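Local coordinates for protein putative HTH-type transcriptional regulator PH0061 (Pyrococcus horikoshii, PDB 2DBB) that probably binds specific DNA sequences through a helix-turn-helix domain, as an AsnC-family regulator of transcription, at residues Ile86-Ser97 against Asn106-Pro114. Residues are numbered along the deposited sequence; the frame is centred on the assembly and turned at random.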
# COMPACT_ATOMS: atom_id res chain seq x y z
N ILE B 86 -11.08 0.64 15.24
CA ILE B 86 -10.58 1.39 14.10
C ILE B 86 -10.21 2.84 14.44
O ILE B 86 -9.19 3.34 13.98
CB ILE B 86 -11.59 1.36 12.95
CG1 ILE B 86 -11.71 -0.08 12.43
CG2 ILE B 86 -11.16 2.32 11.84
CD1 ILE B 86 -12.86 -0.31 11.49
N SER B 87 -11.04 3.50 15.24
CA SER B 87 -10.76 4.88 15.60
C SER B 87 -9.60 4.89 16.60
O SER B 87 -8.84 5.85 16.67
CB SER B 87 -11.99 5.55 16.22
OG SER B 87 -12.33 4.97 17.47
N GLU B 88 -9.48 3.81 17.36
CA GLU B 88 -8.42 3.66 18.35
C GLU B 88 -7.04 3.50 17.73
O GLU B 88 -6.06 4.05 18.23
CB GLU B 88 -8.71 2.44 19.24
CG GLU B 88 -9.02 2.76 20.70
CD GLU B 88 -7.81 3.30 21.46
OE1 GLU B 88 -6.80 2.57 21.58
OE2 GLU B 88 -7.88 4.45 21.94
N ILE B 89 -6.95 2.76 16.63
CA ILE B 89 -5.67 2.52 15.98
C ILE B 89 -5.33 3.38 14.76
O ILE B 89 -4.17 3.47 14.38
CB ILE B 89 -5.54 1.04 15.56
CG1 ILE B 89 -6.59 0.72 14.49
CG2 ILE B 89 -5.71 0.13 16.77
CD1 ILE B 89 -6.49 -0.68 13.92
N SER B 90 -6.33 3.99 14.15
CA SER B 90 -6.09 4.80 12.96
C SER B 90 -5.12 5.96 13.13
O SER B 90 -4.53 6.43 12.16
CB SER B 90 -7.41 5.31 12.39
OG SER B 90 -8.16 4.24 11.85
N ASP B 91 -4.96 6.44 14.37
CA ASP B 91 -4.06 7.55 14.62
C ASP B 91 -2.64 7.11 14.97
O ASP B 91 -1.75 7.95 15.06
CB ASP B 91 -4.59 8.44 15.75
CG ASP B 91 -5.93 9.05 15.42
OD1 ASP B 91 -6.18 9.33 14.22
OD2 ASP B 91 -6.73 9.25 16.36
N ILE B 92 -2.44 5.81 15.18
CA ILE B 92 -1.10 5.32 15.51
C ILE B 92 -0.23 5.47 14.27
O ILE B 92 -0.61 5.04 13.18
CB ILE B 92 -1.14 3.85 15.94
CG1 ILE B 92 -2.06 3.70 17.15
CG2 ILE B 92 0.26 3.38 16.27
CD1 ILE B 92 -2.26 2.27 17.60
N GLU B 93 0.93 6.08 14.45
CA GLU B 93 1.85 6.34 13.35
C GLU B 93 2.39 5.11 12.60
O GLU B 93 2.51 5.13 11.36
CB GLU B 93 3.03 7.19 13.84
CG GLU B 93 3.85 7.81 12.72
CD GLU B 93 4.84 6.83 12.08
OE1 GLU B 93 5.24 7.07 10.91
OE2 GLU B 93 5.22 5.84 12.74
N TYR B 94 2.70 4.05 13.33
CA TYR B 94 3.23 2.86 12.69
C TYR B 94 2.16 1.95 12.07
O TYR B 94 2.47 0.90 11.51
CB TYR B 94 4.13 2.09 13.67
CG TYR B 94 3.43 1.63 14.92
CD1 TYR B 94 2.61 0.50 14.90
CD2 TYR B 94 3.61 2.30 16.13
CE1 TYR B 94 1.98 0.05 16.05
CE2 TYR B 94 2.98 1.86 17.29
CZ TYR B 94 2.17 0.73 17.25
OH TYR B 94 1.53 0.29 18.38
N VAL B 95 0.91 2.38 12.18
CA VAL B 95 -0.21 1.65 11.59
C VAL B 95 -0.35 2.30 10.22
O VAL B 95 -0.78 3.45 10.12
CB VAL B 95 -1.52 1.87 12.39
CG1 VAL B 95 -2.71 1.36 11.60
CG2 VAL B 95 -1.45 1.15 13.73
N LYS B 96 0.02 1.58 9.16
CA LYS B 96 -0.02 2.11 7.80
C LYS B 96 -1.35 2.01 7.06
O LYS B 96 -1.67 2.86 6.22
CB LYS B 96 1.08 1.45 6.96
CG LYS B 96 2.48 1.66 7.54
CD LYS B 96 2.68 3.11 7.95
CE LYS B 96 4.04 3.36 8.56
NZ LYS B 96 4.15 4.77 9.02
N SER B 97 -2.14 0.98 7.35
CA SER B 97 -3.43 0.86 6.71
C SER B 97 -4.42 0.15 7.60
O SER B 97 -4.05 -0.68 8.44
CB SER B 97 -3.33 0.12 5.36
OG SER B 97 -3.12 -1.27 5.52
N ASN B 106 -12.96 -9.14 9.80
CA ASN B 106 -13.60 -7.90 9.39
C ASN B 106 -12.69 -6.67 9.45
O ASN B 106 -13.03 -5.62 8.92
CB ASN B 106 -14.89 -7.68 10.19
CG ASN B 106 -14.67 -7.67 11.69
OD1 ASN B 106 -14.22 -8.65 12.27
ND2 ASN B 106 -15.00 -6.56 12.33
N ILE B 107 -11.53 -6.81 10.09
CA ILE B 107 -10.59 -5.70 10.16
C ILE B 107 -9.21 -6.21 9.77
O ILE B 107 -8.72 -7.21 10.29
CB ILE B 107 -10.53 -5.08 11.58
CG1 ILE B 107 -11.92 -4.59 11.99
CG2 ILE B 107 -9.58 -3.88 11.60
CD1 ILE B 107 -12.04 -4.15 13.44
N ILE B 108 -8.59 -5.51 8.82
CA ILE B 108 -7.27 -5.86 8.31
C ILE B 108 -6.37 -4.66 8.53
O ILE B 108 -6.65 -3.57 8.04
CB ILE B 108 -7.29 -6.17 6.80
CG1 ILE B 108 -8.32 -7.27 6.51
CG2 ILE B 108 -5.90 -6.61 6.34
CD1 ILE B 108 -8.04 -8.55 7.23
N VAL B 109 -5.27 -4.88 9.25
CA VAL B 109 -4.33 -3.81 9.57
C VAL B 109 -2.90 -4.11 9.15
O VAL B 109 -2.42 -5.22 9.30
CB VAL B 109 -4.32 -3.55 11.09
CG1 VAL B 109 -3.37 -2.39 11.41
CG2 VAL B 109 -5.73 -3.25 11.57
N ARG B 110 -2.22 -3.10 8.61
CA ARG B 110 -0.82 -3.28 8.25
C ARG B 110 -0.00 -2.40 9.18
O ARG B 110 -0.32 -1.23 9.37
CB ARG B 110 -0.55 -2.86 6.80
CG ARG B 110 0.95 -2.92 6.45
CD ARG B 110 1.24 -2.40 5.04
NE ARG B 110 0.68 -3.25 4.00
CZ ARG B 110 1.17 -4.43 3.63
NH1 ARG B 110 2.25 -4.92 4.23
NH2 ARG B 110 0.58 -5.13 2.67
N LEU B 111 1.05 -2.98 9.75
CA LEU B 111 1.95 -2.28 10.65
C LEU B 111 3.36 -2.25 10.07
O LEU B 111 3.80 -3.21 9.42
CB LEU B 111 2.05 -3.00 12.00
CG LEU B 111 0.79 -3.39 12.78
CD1 LEU B 111 1.21 -4.18 14.02
CD2 LEU B 111 0.01 -2.14 13.15
N LEU B 112 4.07 -1.14 10.30
CA LEU B 112 5.46 -1.02 9.88
C LEU B 112 6.21 -1.18 11.19
O LEU B 112 6.03 -0.36 12.10
CB LEU B 112 5.76 0.36 9.28
CG LEU B 112 7.22 0.54 8.82
CD1 LEU B 112 7.48 -0.36 7.63
CD2 LEU B 112 7.49 2.00 8.45
N LEU B 113 7.01 -2.23 11.31
CA LEU B 113 7.75 -2.50 12.54
C LEU B 113 9.25 -2.48 12.33
O LEU B 113 9.74 -2.56 11.19
CB LEU B 113 7.37 -3.88 13.09
CG LEU B 113 5.89 -4.23 13.23
CD1 LEU B 113 5.76 -5.72 13.51
CD2 LEU B 113 5.25 -3.40 14.32
N PRO B 114 10.02 -2.38 13.42
CA PRO B 114 11.48 -2.38 13.33
C PRO B 114 11.88 -3.79 12.93
O PRO B 114 11.24 -4.75 13.36
CB PRO B 114 11.92 -2.05 14.76
CG PRO B 114 10.75 -1.30 15.32
CD PRO B 114 9.58 -2.07 14.79
O HOH W 1 -5.08 -2.80 5.77
O HOH W 2 -1.85 -2.08 3.29
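K96 and S97 sit together opposite the single residue R110, a classic beta bulge where strand 95-102 starts to pair with its antiparallel hairpin partner 107-114. R110 O takes K96 N at 2.8 Å and, weakly, S97 N, while R110 N donates to S97 O at 3.0 Å; L112 N closes the ladder on Y94 O at 2.9 Å. K96 bends at chi2 (-46°), which lays its chain across L112, K96 CE 3.5 Å from L112 CB, and brings NZ back to E93 O and E93 OE1; NZ also meets the C-terminal carboxylate of I151 of the second subunit. Replacing K96 by alanine would probably cost E93 and that carboxylate their shared cation and remove the methylenes lying on L112. On the other face from S97 and R110, V95 spreads its methyls: V95 CG1 to V109 CG1, V95 CG2 to L111 CD2 at 3.6 Å. I89 meets V109 tip to tip, and L111 CD2 sits at the edge of the Y94 ring; Y94 and I89 pack on helix 117-129. S97 OG holds two waters, one reaching I108 O, the other in plane at the guanidinium edge of R110, which salt-bridges E99 of the second subunit. The hairpin thus has a greasy face against the helices and a mixed, hydrated one against the second subunit.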